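Local coordinates for copper homeostasis protein CutC (Streptococcus agalactiae, PDB 2BDQ), which probably binds copper ions and takes part in copper homeostasis in the cytoplasm, at residues E5-N10 / R24-D29. Sequence-based numbering, arbitrary orientation.
Sequences EFCAEN and RVELCD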
loop_
_atom_site.group_PDB
_atom_site.type_symbol
_atom_site.label_atom_id
_atom_site.label_comp_id
_atom_site.label_asym_id
_atom_site.label_seq_id
_atom_site.Cartn_x
_atom_site.Cartn_y
_atom_site.Cartn_z
ATOM N N GLU A 5 20.943 0.408 3.365
ATOM C CA GLU A 5 19.518 0.304 3.673
ATOM C C GLU A 5 18.735 -0.257 2.492
ATOM O O GLU A 5 18.772 0.283 1.385
ATOM C CB GLU A 5 18.962 1.682 4.038
ATOM C CG GLU A 5 17.449 1.734 4.218
ATOM C CD GLU A 5 16.955 3.116 4.634
ATOM O OE1 GLU A 5 17.335 3.573 5.739
ATOM O OE2 GLU A 5 16.192 3.748 3.859
ATOM N N PHE A 6 18.019 -1.343 2.727
ATOM C CA PHE A 6 17.223 -1.947 1.678
ATOM C C PHE A 6 15.785 -1.411 1.674
ATOM O O PHE A 6 15.120 -1.382 2.711
ATOM C CB PHE A 6 17.229 -3.462 1.846
ATOM C CG PHE A 6 16.328 -4.172 0.891
ATOM C CD1 PHE A 6 15.201 -4.846 1.351
ATOM C CD2 PHE A 6 16.592 -4.158 -0.471
ATOM C CE1 PHE A 6 14.346 -5.495 0.460
ATOM C CE2 PHE A 6 15.744 -4.805 -1.370
ATOM C CZ PHE A 6 14.622 -5.476 -0.903
ATOM N N CYS A 7 15.327 -0.980 0.501
ATOM C CA CYS A 7 13.980 -0.444 0.318
ATOM C C CYS A 7 13.074 -1.605 -0.098
ATOM O O CYS A 7 13.204 -2.143 -1.197
ATOM C CB CYS A 7 13.998 0.638 -0.772
ATOM S SG CYS A 7 12.400 1.462 -1.092
ATOM N N ALA A 8 12.154 -1.983 0.783
ATOM C CA ALA A 8 11.260 -3.101 0.527
ATOM C C ALA A 8 9.800 -2.720 0.357
ATOM O O ALA A 8 9.366 -1.657 0.783
ATOM C CB ALA A 8 11.385 -4.124 1.673
ATOM N N GLU A 9 9.054 -3.598 -0.295
ATOM C CA GLU A 9 7.622 -3.407 -0.458
ATOM C C GLU A 9 7.086 -4.644 0.240
ATOM O O GLU A 9 7.227 -5.761 -0.275
ATOM C CB GLU A 9 7.206 -3.406 -1.933
ATOM C CG GLU A 9 5.694 -3.296 -2.114
ATOM C CD GLU A 9 5.262 -3.263 -3.564
ATOM O OE1 GLU A 9 5.644 -2.308 -4.277
ATOM O OE2 GLU A 9 4.537 -4.189 -3.995
ATOM N N ASN A 10 6.519 -4.449 1.430
ATOM C CA ASN A 10 5.985 -5.557 2.216
ATOM C C ASN A 10 7.133 -6.484 2.608
ATOM O O ASN A 10 8.292 -6.076 2.550
ATOM C CB ASN A 10 4.918 -6.272 1.403
ATOM C CG ASN A 10 3.792 -5.334 1.010
ATOM O OD1 ASN A 10 3.161 -5.503 -0.032
ATOM N ND2 ASN A 10 3.535 -4.334 1.854
ATOM N N ARG A 24 19.637 -2.004 7.800
ATOM C CA ARG A 24 18.324 -1.410 7.973
ATOM C C ARG A 24 17.481 -1.555 6.719
ATOM O O ARG A 24 18.000 -1.686 5.610
ATOM C CB ARG A 24 18.500 0.067 8.319
ATOM C CG ARG A 24 17.298 0.770 8.881
ATOM C CD ARG A 24 17.726 2.131 9.414
ATOM N NE ARG A 24 18.228 2.980 8.343
ATOM C CZ ARG A 24 19.340 3.711 8.407
ATOM N NH1 ARG A 24 20.093 3.712 9.498
ATOM N NH2 ARG A 24 19.700 4.448 7.363
ATOM N N VAL A 25 16.170 -1.535 6.904
ATOM C CA VAL A 25 15.262 -1.647 5.782
ATOM C C VAL A 25 14.208 -0.561 5.891
ATOM O O VAL A 25 13.766 -0.220 6.991
ATOM C CB VAL A 25 14.612 -3.065 5.730
ATOM C CG1 VAL A 25 14.446 -3.593 7.123
ATOM C CG2 VAL A 25 13.268 -3.016 5.026
ATOM N N GLU A 26 13.851 0.020 4.750
ATOM C CA GLU A 26 12.819 1.038 4.726
ATOM C C GLU A 26 11.572 0.257 4.346
ATOM O O GLU A 26 11.470 -0.254 3.232
ATOM C CB GLU A 26 13.092 2.113 3.669
ATOM C CG GLU A 26 12.035 3.222 3.682
ATOM C CD GLU A 26 12.136 4.174 2.502
ATOM O OE1 GLU A 26 12.026 3.712 1.345
ATOM O OE2 GLU A 26 12.315 5.393 2.732
ATOM N N LEU A 27 10.636 0.157 5.282
ATOM C CA LEU A 27 9.409 -0.590 5.057
ATOM C C LEU A 27 8.277 0.278 4.495
ATOM O O LEU A 27 7.882 1.273 5.093
ATOM C CB LEU A 27 8.948 -1.237 6.375
ATOM C CG LEU A 27 8.091 -2.512 6.373
ATOM C CD1 LEU A 27 7.260 -2.593 7.645
ATOM C CD2 LEU A 27 7.170 -2.507 5.176
ATOM N N CYS A 28 7.767 -0.102 3.333
ATOM C CA CYS A 28 6.652 0.610 2.736
ATOM C C CYS A 28 5.927 -0.304 1.763
ATOM O O CYS A 28 6.251 -1.489 1.648
ATOM C CB CYS A 28 7.113 1.902 2.039
ATOM S SG CYS A 28 8.685 1.852 1.143
ATOM N N ASP A 29 4.911 0.225 1.098
ATOM C CA ASP A 29 4.182 -0.559 0.122
ATOM C C ASP A 29 4.086 0.340 -1.102
ATOM O O ASP A 29 4.630 1.448 -1.104
ATOM C CB ASP A 29 2.791 -0.919 0.666
ATOM C CG ASP A 29 2.013 -1.833 -0.266
ATOM O OD1 ASP A 29 2.631 -2.625 -1.003
ATOM O OD2 ASP A 29 0.772 -1.779 -0.257
#
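The 5-9 part of strand 3-9 and strand 24-28 run parallel, these short segments 23° apart, and are laced by backbone bonds from Phe6 N to Arg24 O, Glu26 N to Phe6 O (2.8 Å), Ala8 N to Glu26 O and Asn10 N to Cys28 O; the Cys28 N to Ala8 O link is weak. Polar side chains gather on the face of Glu5, Cys7, Arg24 and Glu26. Glu5 sets CG anti to its backbone N (chi1 173°) and stays extended, which carries its carboxylate across to the neighbouring strand. Arg24, bent at chi3 (63°), turns the NE edge of its guanidinium to meet it: NE lies 2.8 Å from Glu5 OE1 on the anti lone pair, while Arg24 NH2 reaches the same Glu5 OE1 at 3.0 Å from above the carboxylate plane. With OE1 gripped twice, OE2 is left to bond His205 ND1 on strand 203-206, although it also lies 4.4 Å from Glu26 OE2. Such crowding of two buried carboxylates would probably raise a pKa, an effect that Arg24 should temper. Cys7, also anti, places its slim SG 3.3 Å from Glu26 OE1. The opposite face is apolar: compact Ala8 sets CB 4.0 Å from Val25 CG2, and branched Val25 and Leu27 pack on helix 40-52. Beyond the strands, Asp29 bonds Thr36 of the second subunit. This is the pairing of the first two strands in a TIM barrel, with Glu5, Cys7, Arg24 and Glu26 turned to the barrel interior and Val25 and Leu27 to its helical coat.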